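Local coordinates for nisin immunity protein (Lactococcus lactis subsp. lactis, PDB 5XHB), which takes part in the immunity of the producing bacterium against exogenously supplied nisin, as a lipoprotein of the cell membrane, at residues I141-V146 against D218-T223; N127-I132 against W194-I199; E149-Y154 against E198-R203. All blocks are in the same frame, centred on the assembly; numbering follows the deposited sequence.

Contact 1: I141-V146 against D218-T223; sequences ISDTTV and DFKLAT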
loop_
_atom_site.group_PDB
_atom_site.type_symbol
_atom_site.label_atom_id
_atom_site.label_comp_id
_atom_site.label_asym_id
_atom_site.label_seq_id
_atom_site.Cartn_x
_atom_site.Cartn_y
_atom_site.Cartn_z
ATOM N N ILE A 141 -4.018 -7.666 -13.861
ATOM C CA ILE A 141 -3.043 -8.758 -13.818
ATOM C C ILE A 141 -2.533 -9.023 -15.215
ATOM O O ILE A 141 -3.281 -9.476 -16.079
ATOM C CB ILE A 141 -3.664 -10.048 -13.240
ATOM C CG1 ILE A 141 -4.226 -9.787 -11.840
ATOM C CG2 ILE A 141 -2.641 -11.188 -13.209
ATOM C CD1 ILE A 141 -5.127 -10.933 -11.337
ATOM N N SER A 142 -1.259 -8.725 -15.446
ATOM C CA SER A 142 -0.680 -8.824 -16.778
ATOM C C SER A 142 -0.181 -10.236 -17.080
ATOM O O SER A 142 -0.275 -11.136 -16.241
ATOM C CB SER A 142 0.481 -7.839 -16.913
ATOM O OG SER A 142 1.565 -8.283 -16.112
ATOM N N ASP A 143 0.375 -10.418 -18.274
ATOM C CA ASP A 143 1.060 -11.660 -18.609
ATOM C C ASP A 143 2.580 -11.479 -18.484
ATOM O O ASP A 143 3.351 -12.176 -19.134
ATOM C CB ASP A 143 0.690 -12.124 -20.022
ATOM C CG ASP A 143 0.996 -13.605 -20.252
ATOM O OD1 ASP A 143 1.062 -14.367 -19.262
ATOM O OD2 ASP A 143 1.175 -14.014 -21.421
ATOM N N THR A 144 2.998 -10.538 -17.639
ATOM C CA THR A 144 4.416 -10.314 -17.352
ATOM C C THR A 144 4.817 -11.013 -16.068
ATOM O O THR A 144 4.186 -10.812 -15.033
ATOM C CB THR A 144 4.727 -8.815 -17.219
ATOM O OG1 THR A 144 4.460 -8.165 -18.470
ATOM C CG2 THR A 144 6.184 -8.593 -16.800
ATOM N N THR A 145 5.861 -11.831 -16.146
ATOM C CA THR A 145 6.366 -12.588 -15.001
ATOM C C THR A 145 7.110 -11.678 -14.048
ATOM O O THR A 145 7.776 -10.745 -14.476
ATOM C CB THR A 145 7.322 -13.724 -15.436
ATOM O OG1 THR A 145 6.704 -14.508 -16.462
ATOM C CG2 THR A 145 7.657 -14.636 -14.260
ATOM N N VAL A 146 6.950 -11.931 -12.756
ATOM C CA VAL A 146 7.738 -11.287 -11.715
ATOM C C VAL A 146 8.804 -12.266 -11.264
ATOM O O VAL A 146 8.473 -13.307 -10.705
ATOM C CB VAL A 146 6.874 -10.880 -10.504
ATOM C CG1 VAL A 146 7.738 -10.185 -9.436
ATOM C CG2 VAL A 146 5.764 -9.975 -10.948
ATOM N N ASP A 218 2.923 -19.318 -11.957
ATOM C CA ASP A 218 3.933 -18.277 -11.767
ATOM C C ASP A 218 3.374 -16.932 -11.374
ATOM O O ASP A 218 2.183 -16.644 -11.523
ATOM C CB ASP A 218 4.839 -18.122 -13.004
ATOM C CG ASP A 218 4.193 -17.366 -14.112
ATOM O OD1 ASP A 218 3.013 -17.667 -14.393
ATOM O OD2 ASP A 218 4.871 -16.472 -14.700
ATOM N N PHE A 219 4.273 -16.107 -10.850
ATOM C CA PHE A 219 3.886 -14.804 -10.347
ATOM C C PHE A 219 3.786 -13.817 -11.493
ATOM O O PHE A 219 4.720 -13.682 -12.291
ATOM C CB PHE A 219 4.881 -14.333 -9.297
ATOM C CG PHE A 219 4.667 -14.968 -7.954
ATOM C CD1 PHE A 219 3.695 -14.467 -7.092
ATOM C CD2 PHE A 219 5.418 -16.064 -7.561
ATOM C CE1 PHE A 219 3.490 -15.053 -5.849
ATOM C CE2 PHE A 219 5.213 -16.658 -6.322
ATOM C CZ PHE A 219 4.243 -16.151 -5.469
ATOM N N LYS A 220 2.639 -13.140 -11.578
ATOM C CA LYS A 220 2.397 -12.140 -12.615
ATOM C C LYS A 220 2.341 -10.730 -12.030
ATOM O O LYS A 220 1.873 -10.536 -10.913
ATOM C CB LYS A 220 1.076 -12.428 -13.337
ATOM C CG LYS A 220 1.004 -13.803 -13.992
ATOM C CD LYS A 220 2.108 -13.980 -15.036
ATOM C CE LYS A 220 1.788 -15.166 -15.973
ATOM N NZ LYS A 220 2.984 -15.699 -16.692
ATOM N N LEU A 221 2.756 -9.750 -12.826
ATOM C CA LEU A 221 2.744 -8.352 -12.423
ATOM C C LEU A 221 1.357 -7.748 -12.520
ATOM O O LEU A 221 0.709 -7.832 -13.572
ATOM C CB LEU A 221 3.726 -7.564 -13.301
ATOM C CG LEU A 221 3.589 -6.042 -13.256
ATOM C CD1 LEU A 221 3.946 -5.555 -11.874
ATOM C CD2 LEU A 221 4.472 -5.385 -14.327
ATOM N N ALA A 222 0.900 -7.150 -11.421
ATOM C CA ALA A 222 -0.368 -6.436 -11.369
ATOM C C ALA A 222 -0.098 -4.948 -11.210
ATOM O O ALA A 222 0.620 -4.545 -10.293
ATOM C CB ALA A 222 -1.234 -6.936 -10.215
ATOM N N THR A 223 -0.680 -4.127 -12.083
ATOM C CA THR A 223 -0.449 -2.684 -12.014
ATOM C C THR A 223 -1.749 -1.888 -12.035
ATOM O O THR A 223 -2.754 -2.357 -12.555
ATOM C CB THR A 223 0.452 -2.215 -13.166
ATOM O OG1 THR A 223 -0.133 -2.604 -14.409
ATOM C CG2 THR A 223 1.826 -2.848 -13.061
#
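Ile141 and Ala222 form an antiparallel non-hydrogen-bonded pair, CA to CA 4.3 Å, and Thr145 pairs in the same way with Lys220, so the register slips by two residues between the pairs: a beta bulge, placed where the chain turns a corner at Asp143. Two backbone bonds lie within the bulge, Ser142 N to Leu221 O and Leu221 N to Thr144 O, and a third, Val146 N to Phe219 O, follows beyond it. Ser142 OG lies between the backbone N and the carbonyl carbon (chi1 70°) and gives a second bond to Leu221 O at 2.7 Å, which that oxygen takes in addition to the backbone N-H. The same OG accepts from Thr144 N at 3.1 Å, closing an ST turn around Asp143. The Lys220 side chain crosses Ile141 at about a right angle, CB 3.9 Å from Ile141 CG2, and its CG and CD pass Ser142 O. Chi2 (-60°) bends the chain at CD; beyond it NZ forms a salt bridge to Asp218 OD2 at 2.9 Å, on that oxygen's syn lone pair. Asp143 lies alongside Lys220, pointing the same way, and its OD1 makes a longer salt bridge of 3.5 Å to NZ. Beyond the bulge Val146 CG2 packs 3.9 Å from Leu221 CB. One hydroxyl thus ties the turn at Asp143 to Leu221 O, donating across the contact and accepting within its own segment, while one ammonium between two carboxylates probably offsets their mutual repulsion across the bulge.

Contact 2: N127-I132 against W194-I199; sequences NDSRKI and WDYGEI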
loop_
_atom_site.group_PDB
_atom_site.type_symbol
_atom_site.label_atom_id
_atom_site.label_comp_id
_atom_site.label_asym_id
_atom_site.label_seq_id
_atom_site.Cartn_x
_atom_site.Cartn_y
_atom_site.Cartn_z
ATOM N N ASN A 127 -16.317 -8.086 -11.400
ATOM C CA ASN A 127 -16.767 -7.916 -12.779
ATOM C C ASN A 127 -15.782 -8.429 -13.819
ATOM O O ASN A 127 -16.186 -8.871 -14.896
ATOM C CB ASN A 127 -17.074 -6.446 -13.037
ATOM C CG ASN A 127 -18.141 -5.911 -12.101
ATOM O OD1 ASN A 127 -17.927 -4.932 -11.391
ATOM N ND2 ASN A 127 -19.291 -6.570 -12.082
ATOM N N ASP A 128 -14.492 -8.378 -13.497
ATOM C CA ASP A 128 -13.452 -8.841 -14.412
ATOM C C ASP A 128 -12.436 -9.650 -13.615
ATOM O O ASP A 128 -11.712 -9.103 -12.793
ATOM C CB ASP A 128 -12.777 -7.655 -15.114
ATOM C CG ASP A 128 -11.767 -8.078 -16.170
ATOM O OD1 ASP A 128 -11.421 -9.268 -16.267
ATOM O OD2 ASP A 128 -11.283 -7.196 -16.905
ATOM N N SER A 129 -12.389 -10.953 -13.860
ATOM C CA SER A 129 -11.521 -11.836 -13.082
ATOM C C SER A 129 -10.031 -11.577 -13.316
ATOM O O SER A 129 -9.189 -12.091 -12.581
ATOM C CB SER A 129 -11.844 -13.298 -13.402
ATOM O OG SER A 129 -13.165 -13.601 -12.999
ATOM N N ARG A 130 -9.699 -10.803 -14.341
ATOM C CA ARG A 130 -8.298 -10.524 -14.636
ATOM C C ARG A 130 -7.841 -9.291 -13.876
ATOM O O ARG A 130 -6.745 -8.789 -14.101
ATOM C CB ARG A 130 -8.079 -10.336 -16.140
ATOM C CG ARG A 130 -8.545 -11.545 -16.978
ATOM C CD ARG A 130 -8.930 -11.136 -18.401
ATOM N NE ARG A 130 -9.901 -10.036 -18.420
ATOM C CZ ARG A 130 -10.333 -9.434 -19.523
ATOM N NH1 ARG A 130 -9.891 -9.828 -20.712
ATOM N NH2 ARG A 130 -11.208 -8.441 -19.445
ATOM N N LYS A 131 -8.684 -8.818 -12.962
ATOM C CA LYS A 131 -8.379 -7.626 -12.182
ATOM C C LYS A 131 -8.511 -7.875 -10.692
ATOM O O LYS A 131 -9.277 -8.735 -10.257
ATOM C CB LYS A 131 -9.298 -6.465 -12.593
ATOM C CG LYS A 131 -8.959 -5.900 -13.970
ATOM C CD LYS A 131 -9.885 -4.744 -14.362
ATOM C CE LYS A 131 -9.466 -4.156 -15.710
ATOM N NZ LYS A 131 -10.348 -3.008 -16.122
ATOM N N ILE A 132 -7.750 -7.111 -9.916
ATOM C CA ILE A 132 -7.782 -7.199 -8.471
ATOM C C ILE A 132 -8.069 -5.830 -7.886
ATOM O O ILE A 132 -7.510 -4.828 -8.342
ATOM C CB ILE A 132 -6.450 -7.746 -7.919
ATOM C CG1 ILE A 132 -6.356 -9.233 -8.255
ATOM C CG2 ILE A 132 -6.358 -7.547 -6.405
ATOM C CD1 ILE A 132 -5.140 -9.877 -7.726
ATOM N N TRP A 194 -8.219 -19.529 -14.060
ATOM C CA TRP A 194 -7.073 -19.046 -13.301
ATOM C C TRP A 194 -7.174 -19.525 -11.877
ATOM O O TRP A 194 -8.230 -19.420 -11.259
ATOM C CB TRP A 194 -6.995 -17.523 -13.308
ATOM C CG TRP A 194 -6.391 -16.938 -14.535
ATOM C CD1 TRP A 194 -6.048 -17.586 -15.698
ATOM C CD2 TRP A 194 -6.029 -15.570 -14.709
ATOM N NE1 TRP A 194 -5.513 -16.677 -16.598
ATOM C CE2 TRP A 194 -5.486 -15.437 -16.007
ATOM C CE3 TRP A 194 -6.121 -14.437 -13.897
ATOM C CZ2 TRP A 194 -5.028 -14.213 -16.505
ATOM C CZ3 TRP A 194 -5.664 -13.222 -14.393
ATOM C CH2 TRP A 194 -5.120 -13.124 -15.685
ATOM N N ASP A 195 -6.068 -20.047 -11.362
ATOM C CA ASP A 195 -5.999 -20.458 -9.974
ATOM C C ASP A 195 -5.093 -19.453 -9.279
ATOM O O ASP A 195 -3.937 -19.313 -9.653
ATOM C CB ASP A 195 -5.466 -21.891 -9.866
ATOM C CG ASP A 195 -6.304 -22.877 -10.687
ATOM O OD1 ASP A 195 -7.544 -22.763 -10.635
ATOM O OD2 ASP A 195 -5.738 -23.735 -11.401
ATOM N N TYR A 196 -5.635 -18.732 -8.305
ATOM C CA TYR A 196 -4.942 -17.582 -7.716
ATOM C C TYR A 196 -4.280 -17.974 -6.410
ATOM O O TYR A 196 -4.956 -18.455 -5.483
ATOM C CB TYR A 196 -5.908 -16.430 -7.441
ATOM C CG TYR A 196 -6.739 -15.960 -8.615
ATOM C CD1 TYR A 196 -7.740 -16.763 -9.152
ATOM C CD2 TYR A 196 -6.572 -14.685 -9.136
ATOM C CE1 TYR A 196 -8.531 -16.321 -10.216
ATOM C CE2 TYR A 196 -7.358 -14.236 -10.210
ATOM C CZ TYR A 196 -8.344 -15.065 -10.730
ATOM O OH TYR A 196 -9.129 -14.644 -11.782
ATOM N N GLY A 197 -2.976 -17.747 -6.321
ATOM C CA GLY A 197 -2.232 -18.134 -5.136
ATOM C C GLY A 197 -1.878 -16.957 -4.237
ATOM O O GLY A 197 -2.749 -16.189 -3.824
ATOM N N GLU A 198 -0.588 -16.817 -3.941
ATOM C CA GLU A 198 -0.129 -15.789 -3.009
ATOM C C GLU A 198 -0.068 -14.419 -3.661
ATOM O O GLU A 198 0.038 -14.307 -4.880
ATOM C CB GLU A 198 1.249 -16.154 -2.460
ATOM C CG GLU A 198 1.255 -17.449 -1.693
ATOM C CD GLU A 198 2.615 -17.784 -1.115
ATOM O OE1 GLU A 198 3.626 -17.127 -1.469
ATOM O OE2 GLU A 198 2.670 -18.725 -0.306
ATOM N N ILE A 199 -0.111 -13.384 -2.829
ATOM C CA ILE A 199 0.191 -12.028 -3.273
ATOM C C ILE A 199 1.443 -11.560 -2.535
ATOM O O ILE A 199 1.567 -11.758 -1.324
ATOM C CB ILE A 199 -0.990 -11.061 -3.028
ATOM C CG1 ILE A 199 -2.113 -11.392 -4.019
ATOM C CG2 ILE A 199 -0.546 -9.610 -3.242
ATOM C CD1 ILE A 199 -3.408 -10.778 -3.698
#
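A type I beta turn from Asp128 to Lys131, leading into strand 131-134, meets residues of strand 191-202 that reach it through side chains, the backbones staying well apart: even Ser129 and Trp194 keep their CA atoms 8.5 Å from each other. Tyr196 spans the gap. Its OH donates to Ser129 O over 2.7 Å, approaching from above the carbonyl plane, 35° out of it, while that oxygen lies at the edge of the phenol ring, near the ring plane. The hydroxyl also touches Ser129 CB at 3.4 Å. Both residues are buried, and the bond gives the turn carbonyl a polar partner.

The turn has its own internal bracing, an Asx turn in which Asp128 OD1 accepts from Arg130 N. Arg130 then grips the same carboxylate in a side-on salt bridge: NE bonds to OD1 at 2.7 Å, in the guanidinium plane and on the syn lone pair, and NH2 bonds to OD2. Asp128 OD1 therefore holds two donors. A bend at chi3 (-53°) sets NE on its course to the carboxylate. Nearer the backbone, Arg130 CA lies 3.8 Å from Trp194 CZ3, and CG lies 4.0 Å from CH2, in an oblique crossing. Within the seven-stranded antiparallel sheet these side chains span the three strands that separate them in the sheet order (137-145, 218-224 and 210-215), and Ile141 of the first also packs on Trp194 and Tyr196. Farther along, the methyl tips of Ile132 and Ile199 only just meet, CD1 to CD1 at 4.5 Å.

Contact 3: E149-Y154 against E198-R203; sequences EELGEY and EIHSIR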
loop_
_atom_site.group_PDB
_atom_site.type_symbol
_atom_site.label_atom_id
_atom_site.label_comp_id
_atom_site.label_asym_id
_atom_site.label_seq_id
_atom_site.Cartn_x
_atom_site.Cartn_y
_atom_site.Cartn_z
ATOM N N GLU A 149 13.890 -12.525 -7.953
ATOM C CA GLU A 149 14.670 -11.425 -7.392
ATOM C C GLU A 149 13.837 -10.151 -7.248
ATOM O O GLU A 149 14.173 -9.293 -6.455
ATOM C CB GLU A 149 15.921 -11.153 -8.240
ATOM C CG GLU A 149 15.891 -11.717 -9.658
ATOM C CD GLU A 149 16.143 -13.218 -9.718
ATOM O OE1 GLU A 149 17.137 -13.691 -9.125
ATOM O OE2 GLU A 149 15.337 -13.924 -10.355
ATOM N N GLU A 150 12.752 -10.040 -8.012
ATOM C CA GLU A 150 11.838 -8.900 -7.911
ATOM C C GLU A 150 10.756 -9.143 -6.861
ATOM O O GLU A 150 10.156 -8.204 -6.349
ATOM C CB GLU A 150 11.189 -8.613 -9.273
ATOM C CG GLU A 150 12.204 -8.299 -10.373
ATOM C CD GLU A 150 11.615 -8.355 -11.786
ATOM O OE1 GLU A 150 10.622 -9.092 -12.024
ATOM O OE2 GLU A 150 12.158 -7.653 -12.668
ATOM N N LEU A 151 10.505 -10.412 -6.560
ATOM C CA LEU A 151 9.468 -10.799 -5.611
ATOM C C LEU A 151 9.849 -10.413 -4.188
ATOM O O LEU A 151 10.923 -10.774 -3.699
ATOM C CB LEU A 151 9.206 -12.308 -5.703
ATOM C CG LEU A 151 7.880 -12.852 -5.155
ATOM C CD1 LEU A 151 6.691 -12.401 -6.013
ATOM C CD2 LEU A 151 7.920 -14.386 -5.094
ATOM N N GLY A 152 8.968 -9.672 -3.519
ATOM C CA GLY A 152 9.244 -9.258 -2.164
ATOM C C GLY A 152 8.327 -9.880 -1.128
ATOM O O GLY A 152 7.973 -11.046 -1.209
ATOM N N GLU A 153 7.916 -9.057 -0.174
ATOM C CA GLU A 153 7.222 -9.493 1.037
ATOM C C GLU A 153 5.875 -10.191 0.775
ATOM O O GLU A 153 5.032 -9.683 0.044
ATOM C CB GLU A 153 7.026 -8.265 1.945
ATOM C CG GLU A 153 6.108 -8.428 3.140
ATOM C CD GLU A 153 6.658 -9.338 4.211
ATOM O OE1 GLU A 153 7.844 -9.703 4.145
ATOM O OE2 GLU A 153 5.885 -9.700 5.135
ATOM N N TYR A 154 5.692 -11.361 1.383
ATOM C CA TYR A 154 4.384 -12.038 1.400
ATOM C C TYR A 154 3.298 -11.153 1.998
ATOM O O TYR A 154 3.451 -10.651 3.106
ATOM C CB TYR A 154 4.489 -13.326 2.209
ATOM C CG TYR A 154 3.168 -14.037 2.414
ATOM C CD1 TYR A 154 2.625 -14.830 1.414
ATOM C CD2 TYR A 154 2.466 -13.908 3.604
ATOM C CE1 TYR A 154 1.411 -15.498 1.605
ATOM C CE2 TYR A 154 1.250 -14.562 3.800
ATOM C CZ TYR A 154 0.735 -15.358 2.795
ATOM O OH TYR A 154 -0.468 -16.014 2.988
ATOM N N GLU A 198 -0.588 -16.817 -3.941
ATOM C CA GLU A 198 -0.129 -15.789 -3.009
ATOM C C GLU A 198 -0.068 -14.419 -3.661
ATOM O O GLU A 198 0.038 -14.307 -4.880
ATOM C CB GLU A 198 1.249 -16.154 -2.460
ATOM C CG GLU A 198 1.255 -17.449 -1.693
ATOM C CD GLU A 198 2.615 -17.784 -1.115
ATOM O OE1 GLU A 198 3.626 -17.127 -1.469
ATOM O OE2 GLU A 198 2.670 -18.725 -0.306
ATOM N N ILE A 199 -0.111 -13.384 -2.829
ATOM C CA ILE A 199 0.191 -12.028 -3.273
ATOM C C ILE A 199 1.443 -11.560 -2.535
ATOM O O ILE A 199 1.567 -11.758 -1.324
ATOM C CB ILE A 199 -0.990 -11.061 -3.028
ATOM C CG1 ILE A 199 -2.113 -11.392 -4.019
ATOM C CG2 ILE A 199 -0.546 -9.610 -3.242
ATOM C CD1 ILE A 199 -3.408 -10.778 -3.698
ATOM N N HIS A 200 2.392 -11.014 -3.290
ATOM C CA HIS A 200 3.618 -10.466 -2.721
ATOM C C HIS A 200 3.812 -9.052 -3.188
ATOM O O HIS A 200 3.419 -8.694 -4.299
ATOM C CB HIS A 200 4.855 -11.266 -3.142
ATOM C CG HIS A 200 4.950 -12.625 -2.528
ATOM N ND1 HIS A 200 5.919 -12.954 -1.606
ATOM C CD2 HIS A 200 4.215 -13.749 -2.718
ATOM C CE1 HIS A 200 5.785 -14.223 -1.258
ATOM N NE2 HIS A 200 4.758 -14.726 -1.918
ATOM N N SER A 201 4.458 -8.259 -2.340
ATOM C CA SER A 201 5.016 -6.980 -2.768
ATOM C C SER A 201 6.058 -7.202 -3.855
ATOM O O SER A 201 6.607 -8.295 -3.984
ATOM C CB SER A 201 5.677 -6.271 -1.574
ATOM O OG SER A 201 4.762 -6.179 -0.497
ATOM N N ILE A 202 6.357 -6.152 -4.611
ATOM C CA ILE A 202 7.473 -6.187 -5.539
ATOM C C ILE A 202 8.550 -5.250 -4.969
ATOM O O ILE A 202 8.250 -4.121 -4.597
ATOM C CB ILE A 202 7.031 -5.767 -6.942
ATOM C CG1 ILE A 202 6.118 -6.847 -7.536
ATOM C CG2 ILE A 202 8.223 -5.502 -7.855
ATOM C CD1 ILE A 202 5.442 -6.406 -8.789
ATOM N N ARG A 203 9.782 -5.736 -4.858
ATOM C CA ARG A 203 10.840 -4.950 -4.210
ATOM C C ARG A 203 11.021 -3.611 -4.906
ATOM O O ARG A 203 11.055 -3.553 -6.129
ATOM C CB ARG A 203 12.152 -5.721 -4.208
ATOM C CG ARG A 203 12.051 -7.057 -3.533
ATOM C CD ARG A 203 13.412 -7.716 -3.406
ATOM N NE ARG A 203 13.263 -9.166 -3.413
ATOM C CZ ARG A 203 14.277 -10.024 -3.391
ATOM N NH1 ARG A 203 15.524 -9.576 -3.329
ATOM N NH2 ARG A 203 14.043 -11.327 -3.432
#
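His200 is held between Leu151 and Tyr154, and can be followed outward from its CB, which packs 3.6 Å from Leu151 CD1. CG meets Leu151 CG and CD1, while Leu151 CD2 sits over the centre of the ring, 4.2 Å from the centroid and 6° off the normal, a CH-pi contact. ND1 donates to Gly152 O at 2.8 Å, nearly in the ring plane. Over the opposite face Tyr154 CA makes a second CH-pi contact, offset toward the rim, 3.7 Å from CE1. The tip, NE2, donates to Glu198 OE1 at 2.7 Å, on the anti side of the carboxylate; with both ring nitrogens donating, the imidazole may well be protonated.

This grip sits on an irregular edge of the sheet, where strands 151-165 and 191-202 run antiparallel. The register shifts by one between the pairs Leu151-Ile202 and Tyr154-His200, a beta bulge. The Tyr154 ring, with CG anti to the backbone N (chi1 174°), turns its edge toward the His200 face, planes at 76°, and the edge of the ring at CE1 also meets Glu198 CG. At the other end Arg203 grips Leu151 O side-on with NE and NH2, while Glu149 O lies 3.1 Å above the centre of the guanidinium.

How the contacts relate
All three contacts lie in the Spa1 C-terminal domain and belong to one seven-stranded antiparallel sheet. Contact 1 joins strands 137-145 and 218-224, which are neighbours near its middle; contact 3 joins 191-202 to the outermost strand 151-165; contact 2 links 131-134 to 191-202 across the sheet. The centre of contact 1 lies about 11 Å from those of contacts 2 and 3, which are about 16 Å apart and share Glu198 and Ile199. Along the chain, contacts 1 and 2 alternate, whereas both segments of contact 3 fall between those of contact 1. Phe219 against His200 links contact 1 to contact 3, and a probable hydrogen bond from Ile141 N to Arg130 O links it to contact 2, drawing distant chain segments into one sheet.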